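Local coordinates for protein putative cytochrome P450 120 (Synechocystis sp., PDB 2VE3) that probably acts as a haem-dependent monooxygenase of the cytochrome P450 family and binds retinoic acid beside its haem, at residues 63-67 against 330-336; 210-215 against 225-229; 419-423 against 433-437. Residue numbers count along the deposited sequence, not the author numbering.

Contact 1: 63-67 against 330-336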
loop_
_atom_site.group_PDB
_atom_site.type_symbol
_atom_site.label_atom_id
_atom_site.label_comp_id
_atom_site.label_asym_id
_atom_site.label_seq_id
_atom_site.Cartn_x
_atom_site.Cartn_y
_atom_site.Cartn_z
ATOM N N LEU A 63 -2.851 -2.679 21.412
ATOM C CA LEU A 63 -3.069 -1.607 22.378
ATOM C C LEU A 63 -2.431 -0.291 21.970
ATOM O O LEU A 63 -3.023 0.765 22.168
ATOM C CB LEU A 63 -2.602 -2.016 23.777
ATOM C CG LEU A 63 -3.384 -3.086 24.553
ATOM C CD1 LEU A 63 -3.228 -2.806 26.016
ATOM C CD2 LEU A 63 -4.866 -3.125 24.203
ATOM N N ALA A 64 -1.225 -0.361 21.411
ATOM C CA ALA A 64 -0.543 0.820 20.892
ATOM C C ALA A 64 -1.296 1.389 19.681
ATOM O O ALA A 64 -1.382 2.614 19.516
ATOM C CB ALA A 64 0.892 0.495 20.538
ATOM N N ASN A 65 -1.864 0.495 18.867
ATOM C CA ASN A 65 -2.692 0.884 17.721
ATOM C C ASN A 65 -4.006 1.512 18.164
ATOM O O ASN A 65 -4.505 2.435 17.530
ATOM C CB ASN A 65 -2.972 -0.306 16.789
ATOM C CG ASN A 65 -1.734 -0.794 16.074
ATOM O OD1 ASN A 65 -0.722 -0.101 16.021
ATOM N ND2 ASN A 65 -1.795 -2.006 15.551
ATOM N N ARG A 66 -4.561 0.986 19.251
ATOM C CA ARG A 66 -5.756 1.544 19.876
ATOM C C ARG A 66 -5.490 2.984 20.335
ATOM O O ARG A 66 -6.196 3.901 19.963
ATOM C CB ARG A 66 -6.193 0.636 21.046
ATOM C CG ARG A 66 -7.514 1.008 21.702
ATOM C CD ARG A 66 -7.803 0.145 22.932
ATOM N NE ARG A 66 -8.194 -1.234 22.594
ATOM C CZ ARG A 66 -8.376 -2.210 23.490
ATOM N NH1 ARG A 66 -8.209 -1.978 24.795
ATOM N NH2 ARG A 66 -8.735 -3.423 23.084
ATOM N N PHE A 67 -4.447 3.155 21.139
ATOM C CA PHE A 67 -3.945 4.456 21.589
ATOM C C PHE A 67 -3.817 5.498 20.452
ATOM O O PHE A 67 -4.320 6.639 20.552
ATOM C CB PHE A 67 -2.605 4.201 22.321
ATOM C CG PHE A 67 -1.743 5.421 22.523
ATOM C CD1 PHE A 67 -2.132 6.447 23.386
ATOM C CD2 PHE A 67 -0.521 5.526 21.875
ATOM C CE1 PHE A 67 -1.324 7.575 23.574
ATOM C CE2 PHE A 67 0.297 6.650 22.060
ATOM C CZ PHE A 67 -0.111 7.676 22.914
ATOM N N GLN A 330 1.143 10.210 27.555
ATOM C CA GLN A 330 1.847 9.080 28.155
ATOM C C GLN A 330 1.250 7.759 27.675
ATOM O O GLN A 330 0.053 7.665 27.421
ATOM C CB GLN A 330 1.834 9.147 29.689
ATOM C CG GLN A 330 0.440 9.080 30.345
ATOM C CD GLN A 330 0.495 8.656 31.809
ATOM O OE1 GLN A 330 0.782 7.495 32.128
ATOM N NE2 GLN A 330 0.231 9.599 32.707
ATOM N N PHE A 331 2.088 6.739 27.552
ATOM C CA PHE A 331 1.610 5.421 27.145
ATOM C C PHE A 331 2.478 4.361 27.772
ATOM O O PHE A 331 3.701 4.428 27.689
ATOM C CB PHE A 331 1.555 5.268 25.611
ATOM C CG PHE A 331 1.150 3.884 25.147
ATOM C CD1 PHE A 331 -0.120 3.373 25.449
ATOM C CD2 PHE A 331 2.034 3.094 24.414
ATOM C CE1 PHE A 331 -0.495 2.083 25.041
ATOM C CE2 PHE A 331 1.663 1.802 23.989
ATOM C CZ PHE A 331 0.397 1.299 24.311
ATOM N N GLN A 332 1.828 3.387 28.405
ATOM C CA GLN A 332 2.508 2.322 29.140
ATOM C C GLN A 332 3.743 2.811 29.897
ATOM O O GLN A 332 4.833 2.246 29.767
ATOM C CB GLN A 332 2.806 1.124 28.225
ATOM C CG GLN A 332 1.640 0.137 28.174
ATOM C CD GLN A 332 1.651 -0.792 26.973
ATOM O OE1 GLN A 332 0.635 -1.432 26.668
ATOM N NE2 GLN A 332 2.787 -0.879 26.287
ATOM N N GLY A 333 3.559 3.876 30.673
ATOM C CA GLY A 333 4.597 4.391 31.550
ATOM C C GLY A 333 5.631 5.335 30.962
ATOM O O GLY A 333 6.552 5.754 31.670
ATOM N N PHE A 334 5.504 5.670 29.679
ATOM C CA PHE A 334 6.449 6.605 29.043
ATOM C C PHE A 334 5.837 7.964 28.701
ATOM O O PHE A 334 4.672 8.054 28.339
ATOM C CB PHE A 334 7.055 5.996 27.778
ATOM C CG PHE A 334 7.963 4.831 28.036
ATOM C CD1 PHE A 334 9.200 5.017 28.645
ATOM C CD2 PHE A 334 7.583 3.548 27.660
ATOM C CE1 PHE A 334 10.048 3.938 28.872
ATOM C CE2 PHE A 334 8.414 2.465 27.884
ATOM C CZ PHE A 334 9.652 2.656 28.488
ATOM N N HIS A 335 6.641 9.014 28.834
ATOM C CA HIS A 335 6.280 10.339 28.344
ATOM C C HIS A 335 6.439 10.345 26.818
ATOM O O HIS A 335 7.509 10.030 26.307
ATOM C CB HIS A 335 7.184 11.387 29.007
ATOM C CG HIS A 335 6.917 12.795 28.577
ATOM N ND1 HIS A 335 7.921 13.731 28.453
ATOM C CD2 HIS A 335 5.767 13.431 28.249
ATOM C CE1 HIS A 335 7.403 14.883 28.063
ATOM N NE2 HIS A 335 6.100 14.727 27.925
ATOM N N PHE A 336 5.343 10.623 26.108
ATOM C CA PHE A 336 5.355 10.845 24.658
ATOM C C PHE A 336 5.298 12.367 24.462
ATOM O O PHE A 336 4.215 12.959 24.504
ATOM C CB PHE A 336 4.152 10.158 23.975
ATOM C CG PHE A 336 4.328 8.668 23.733
ATOM C CD1 PHE A 336 4.173 8.137 22.458
ATOM C CD2 PHE A 336 4.627 7.794 24.785
ATOM C CE1 PHE A 336 4.314 6.758 22.228
ATOM C CE2 PHE A 336 4.780 6.426 24.563
ATOM C CZ PHE A 336 4.611 5.906 23.285
#
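Phe67 and Phe331 dominate this contact, each burying 84 Å². Their rings form an offset stack, with centroids 4.8 Å apart and planes at 8°. Phe331 CB also lies over the Phe67 ring, 4.0 Å from its centroid, as a CH-pi contact. Phe67 turns its edge to the face of Phe336, with centroids 5.5 Å apart, so the three rings form an aromatic cluster. One helical turn back, Ala64 CA approaches Phe331 CZ at 3.6 Å. No hydrogen bond crosses between the segments. A beta hairpin with a two-residue loop presents Phe331 and Phe336: a type I' turn runs from Phe331 to Phe334, closed by Phe331 N to Phe334 O and Phe334 N to Phe331 O, both 3.0 Å. In P450 terms, the B helix, 62-68, packs on the small two-stranded sheet of 329-331 and 334-336. Phe76 adds another edge-to-face ring to Phe67. Behind Phe336 lie strands 54-59 and 341-345 of the five-stranded sheet.

Contact 2: 210-215 against 225-229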
loop_
_atom_site.group_PDB
_atom_site.type_symbol
_atom_site.label_atom_id
_atom_site.label_comp_id
_atom_site.label_asym_id
_atom_site.label_seq_id
_atom_site.Cartn_x
_atom_site.Cartn_y
_atom_site.Cartn_z
ATOM N N ILE A 210 -2.942 15.785 -19.705
ATOM C CA ILE A 210 -4.024 14.803 -19.646
ATOM C C ILE A 210 -5.309 15.428 -19.106
ATOM O O ILE A 210 -6.390 15.145 -19.624
ATOM C CB ILE A 210 -3.638 13.571 -18.791
ATOM C CG1 ILE A 210 -2.611 12.701 -19.516
ATOM C CG2 ILE A 210 -4.859 12.727 -18.460
ATOM C CD1 ILE A 210 -1.836 11.806 -18.599
ATOM N N ILE A 211 -5.191 16.266 -18.074
ATOM C CA ILE A 211 -6.357 16.950 -17.466
ATOM C C ILE A 211 -7.014 17.978 -18.410
ATOM O O ILE A 211 -8.240 18.010 -18.532
ATOM C CB ILE A 211 -5.999 17.595 -16.086
ATOM C CG1 ILE A 211 -5.836 16.514 -15.013
ATOM C CG2 ILE A 211 -7.058 18.601 -15.633
ATOM C CD1 ILE A 211 -5.060 16.969 -13.780
ATOM N N LYS A 212 -6.202 18.810 -19.065
ATOM C CA LYS A 212 -6.698 19.791 -20.051
ATOM C C LYS A 212 -7.404 19.148 -21.252
ATOM O O LYS A 212 -8.300 19.743 -21.852
ATOM C CB LYS A 212 -5.561 20.695 -20.538
ATOM C CG LYS A 212 -4.911 21.551 -19.444
ATOM C CD LYS A 212 -5.747 22.786 -19.101
ATOM C CE LYS A 212 -4.979 23.762 -18.228
ATOM N NZ LYS A 212 -3.627 24.042 -18.797
ATOM N N ALA A 213 -6.994 17.936 -21.602
ATOM C CA ALA A 213 -7.669 17.171 -22.636
ATOM C C ALA A 213 -9.070 16.746 -22.183
ATOM O O ALA A 213 -10.046 16.919 -22.922
ATOM C CB ALA A 213 -6.833 15.964 -23.026
ATOM N N ARG A 214 -9.162 16.215 -20.961
ATOM C CA ARG A 214 -10.419 15.694 -20.409
ATOM C C ARG A 214 -11.469 16.788 -20.165
ATOM O O ARG A 214 -12.676 16.518 -20.210
ATOM C CB ARG A 214 -10.139 14.887 -19.126
ATOM C CG ARG A 214 -11.371 14.493 -18.297
ATOM C CD ARG A 214 -12.156 13.355 -18.923
ATOM N NE ARG A 214 -11.409 12.108 -18.819
ATOM C CZ ARG A 214 -11.751 11.071 -18.058
ATOM N NH1 ARG A 214 -12.862 11.092 -17.331
ATOM N NH2 ARG A 214 -10.978 9.994 -18.048
ATOM N N GLN A 215 -11.002 18.011 -19.913
ATOM C CA GLN A 215 -11.879 19.162 -19.653
ATOM C C GLN A 215 -12.561 19.704 -20.907
ATOM O O GLN A 215 -13.608 20.336 -20.819
ATOM C CB GLN A 215 -11.105 20.293 -18.968
ATOM C CG GLN A 215 -10.814 20.039 -17.496
ATOM C CD GLN A 215 -9.764 20.967 -16.926
ATOM O OE1 GLN A 215 -9.830 21.342 -15.757
ATOM N NE2 GLN A 215 -8.787 21.340 -17.741
ATOM N N LEU A 225 -10.255 10.373 -12.289
ATOM C CA LEU A 225 -9.975 11.722 -12.808
ATOM C C LEU A 225 -11.255 12.519 -13.108
ATOM O O LEU A 225 -11.358 13.698 -12.762
ATOM C CB LEU A 225 -9.071 11.650 -14.052
ATOM C CG LEU A 225 -8.629 12.976 -14.689
ATOM C CD1 LEU A 225 -7.879 13.883 -13.698
ATOM C CD2 LEU A 225 -7.799 12.753 -15.951
ATOM N N GLY A 226 -12.217 11.858 -13.748
ATOM C CA GLY A 226 -13.550 12.423 -13.982
ATOM C C GLY A 226 -14.267 12.791 -12.701
ATOM O O GLY A 226 -14.825 13.881 -12.594
ATOM N N ILE A 227 -14.222 11.895 -11.717
ATOM C CA ILE A 227 -14.736 12.185 -10.375
ATOM C C ILE A 227 -14.121 13.445 -9.741
ATOM O O ILE A 227 -14.850 14.282 -9.203
ATOM C CB ILE A 227 -14.684 10.936 -9.430
ATOM C CG1 ILE A 227 -15.725 9.909 -9.881
ATOM C CG2 ILE A 227 -15.000 11.318 -7.982
ATOM C CD1 ILE A 227 -15.738 8.615 -9.109
ATOM N N LEU A 228 -12.803 13.601 -9.832
ATOM C CA LEU A 228 -12.130 14.773 -9.263
ATOM C C LEU A 228 -12.454 16.063 -10.009
ATOM O O LEU A 228 -12.561 17.131 -9.408
ATOM C CB LEU A 228 -10.611 14.571 -9.219
ATOM C CG LEU A 228 -10.061 13.436 -8.345
ATOM C CD1 LEU A 228 -8.522 13.346 -8.462
ATOM C CD2 LEU A 228 -10.515 13.634 -6.907
ATOM N N LEU A 229 -12.598 15.968 -11.320
ATOM C CA LEU A 229 -12.970 17.126 -12.129
ATOM C C LEU A 229 -14.367 17.606 -11.773
ATOM O O LEU A 229 -14.625 18.804 -11.763
ATOM C CB LEU A 229 -12.873 16.798 -13.614
ATOM C CG LEU A 229 -11.614 17.112 -14.436
ATOM C CD1 LEU A 229 -10.423 17.596 -13.642
ATOM C CD2 LEU A 229 -11.230 15.890 -15.221
#
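Leu225 covers Ile211, with its CD1 3.6 Å from CG1 of the isoleucine. This is a helix-loop-helix packing within the P450 fold: the C-terminal end of the long helix 192-215, the G helix, meets the short helix 224-230, the H helix. The two segments cross at -71°, with axes 11.0 Å apart at closest approach. That spacing is bridged by branched side chains. Leu225 also reaches Ile210, where CD2 lies 3.9 Å from Ile210 CG2. One turn further on, Leu229 CD1 meets Ile211 CG2 at 4.0 Å. Ile211 therefore touches both Leu225 and Leu229.

Arg214 flanks this apolar patch. Its aliphatic part serves the packing: CG lies 3.4 Å from Leu229 CD2. The chain has chi1 t but chi2 and chi3 both p, so it is bent rather than extended. The bend brings the guanidinium over the start of the second helix, where NH2 makes a salt bridge with Asp223. Asp223 OD1 also accepts from the backbone N of Gly226, so this one carboxylate holds both helices. The long helix 241-272 adds Lys245 and Ile248 against Ile211, Ile248 against Leu225, and Leu244 against Leu229.

No hydrogen bond joins the two segments directly. Arg214 also packs on Gly226: Arg214 NH1 lies 3.7 Å from Gly226 CA, and an ideal CB there would be 3.0 Å from the same nitrogen, which is tight.

Contact 3: 419-423 against 433-437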
loop_
_atom_site.group_PDB
_atom_site.type_symbol
_atom_site.label_atom_id
_atom_site.label_comp_id
_atom_site.label_asym_id
_atom_site.label_seq_id
_atom_site.Cartn_x
_atom_site.Cartn_y
_atom_site.Cartn_z
ATOM N N GLY A 419 16.949 -22.407 -6.006
ATOM C CA GLY A 419 18.098 -21.523 -5.926
ATOM C C GLY A 419 17.790 -20.118 -6.414
ATOM O O GLY A 419 18.316 -19.694 -7.440
ATOM N N GLN A 420 16.897 -19.424 -5.713
ATOM C CA GLN A 420 16.795 -17.960 -5.794
ATOM C C GLN A 420 16.703 -17.416 -4.382
ATOM O O GLN A 420 16.442 -18.162 -3.443
ATOM C CB GLN A 420 15.600 -17.514 -6.630
ATOM C CG GLN A 420 14.240 -18.010 -6.129
ATOM C CD GLN A 420 13.122 -17.526 -7.009
ATOM O OE1 GLN A 420 12.853 -16.317 -7.089
ATOM N NE2 GLN A 420 12.461 -18.456 -7.688
ATOM N N ASN A 421 16.965 -16.127 -4.224
ATOM C CA ASN A 421 16.738 -15.446 -2.956
ATOM C C ASN A 421 15.291 -14.931 -2.869
ATOM O O ASN A 421 14.903 -14.039 -3.624
ATOM C CB ASN A 421 17.733 -14.285 -2.800
ATOM C CG ASN A 421 17.901 -13.868 -1.382
ATOM O OD1 ASN A 421 17.170 -14.314 -0.513
ATOM N ND2 ASN A 421 18.871 -13.018 -1.127
ATOM N N LEU A 422 14.500 -15.523 -1.974
ATOM C CA LEU A 422 13.097 -15.143 -1.756
ATOM C C LEU A 422 13.008 -14.165 -0.591
ATOM O O LEU A 422 11.922 -13.762 -0.174
ATOM C CB LEU A 422 12.237 -16.375 -1.469
ATOM C CG LEU A 422 12.072 -17.430 -2.565
ATOM C CD1 LEU A 422 11.396 -18.715 -2.038
ATOM C CD2 LEU A 422 11.302 -16.861 -3.760
ATOM N N GLU A 423 14.168 -13.785 -0.074
ATOM C CA GLU A 423 14.266 -12.839 1.035
ATOM C C GLU A 423 13.681 -11.481 0.650
ATOM O O GLU A 423 13.845 -11.019 -0.483
ATOM C CB GLU A 423 15.726 -12.679 1.441
ATOM C CG GLU A 423 15.940 -12.352 2.904
ATOM C CD GLU A 423 15.796 -13.570 3.799
ATOM O OE1 GLU A 423 15.429 -14.649 3.268
ATOM O OE2 GLU A 423 16.048 -13.446 5.024
ATOM N N LYS A 433 14.060 -10.492 -3.074
ATOM C CA LYS A 433 15.342 -9.982 -3.596
ATOM C C LYS A 433 15.643 -10.380 -5.053
ATOM O O LYS A 433 16.020 -9.521 -5.862
ATOM C CB LYS A 433 16.515 -10.325 -2.671
ATOM C CG LYS A 433 17.712 -9.355 -2.800
ATOM C CD LYS A 433 18.826 -9.664 -1.819
ATOM C CE LYS A 433 18.323 -9.650 -0.359
ATOM N NZ LYS A 433 19.384 -10.031 0.630
ATOM N N ASP A 434 15.432 -11.654 -5.392
ATOM C CA ASP A 434 15.657 -12.147 -6.756
ATOM C C ASP A 434 14.474 -12.046 -7.706
ATOM O O ASP A 434 14.408 -12.787 -8.688
ATOM C CB ASP A 434 16.216 -13.582 -6.758
ATOM C CG ASP A 434 17.695 -13.631 -6.396
ATOM O OD1 ASP A 434 18.315 -12.555 -6.256
ATOM O OD2 ASP A 434 18.236 -14.743 -6.229
ATOM N N ASN A 435 13.557 -11.119 -7.419
ATOM C CA ASN A 435 12.451 -10.737 -8.321
ATOM C C ASN A 435 11.465 -11.834 -8.746
ATOM O O ASN A 435 10.796 -11.701 -9.770
ATOM C CB ASN A 435 12.959 -10.003 -9.560
ATOM C CG ASN A 435 13.778 -8.772 -9.221
ATOM O OD1 ASN A 435 13.257 -7.784 -8.708
ATOM N ND2 ASN A 435 15.071 -8.829 -9.516
ATOM N N LEU A 436 11.396 -12.904 -7.959
ATOM C CA LEU A 436 10.372 -13.946 -8.088
ATOM C C LEU A 436 10.421 -14.685 -9.414
ATOM O O LEU A 436 9.600 -14.449 -10.312
ATOM C CB LEU A 436 8.973 -13.371 -7.859
ATOM C CG LEU A 436 8.050 -13.900 -6.757
ATOM C CD1 LEU A 436 6.608 -13.794 -7.227
ATOM C CD2 LEU A 436 8.383 -15.301 -6.229
ATOM N N ARG A 437 11.378 -15.601 -9.531
ATOM C CA ARG A 437 11.544 -16.377 -10.750
ATOM C C ARG A 437 10.614 -17.573 -10.694
ATOM O O ARG A 437 10.662 -18.358 -9.749
ATOM C CB ARG A 437 12.995 -16.831 -10.905
ATOM C CG ARG A 437 13.984 -15.680 -10.918
ATOM C CD ARG A 437 15.429 -16.154 -11.094
ATOM N NE ARG A 437 16.289 -15.007 -11.394
ATOM C CZ ARG A 437 16.409 -14.457 -12.602
ATOM N NH1 ARG A 437 15.739 -14.960 -13.633
ATOM N NH2 ARG A 437 17.202 -13.403 -12.782
HETATM O O HOH W 1 13.076 -13.943 -5.849
#
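Gln420 sets the pattern here. With chi1 p and chi2 t, it extends its amide to the backbone of Arg437. Arg437 N donates to Gln420 OE1 (2.9 Å), and Gln420 NE2 donates to Arg437 O (2.7 Å). The amide thus pairs as a peptide group would. Asp434, with chi1 m, accepts from Asn421 N at OD2 (2.7 Å), while its own N donates to Asn421 O (3.0 Å). Asn421, with chi1 t, forms an Asx turn: OD1 accepts from Glu423 N at 3.1 Å. Lys433 N then donates to Glu423 O (2.7 Å). Leu436 sits off the rotamer wells, and its CD2 touches Leu422 CD2 at 4.1 Å. Arg437 turns its guanidinium away to a salt bridge with Glu140. A water donates to Gln420 OE1 and Asn421 O and accepts from Leu436 N. The two loops flank strands 424-426 and 430-432. Their junction is mainly polar: two backbone-to-backbone bonds are supplemented by the Gln420 amide, the Asp434 carboxylate and a water, which bind further backbone groups.

In the fold
From the N terminus, the chain first enters contact 1 at helix 62-68. It returns there only at 330-336, closing a mainly helical loop of 262 residues. Contact 2 falls within that loop as a short closure of nine residues, between the ends of the G and H helices. Contact 3 follows in series and closes another nine-residue loop, which holds strands 424-426 and 430-432. No two contacts cross or touch. Their centres are 38 to 44 Å apart. Contact 1 ties helix 62-68, which follows strand 54-59, to the hairpin of 329-336. Contacts 2 and 3 both border the long helix 241-272, through different residues of it.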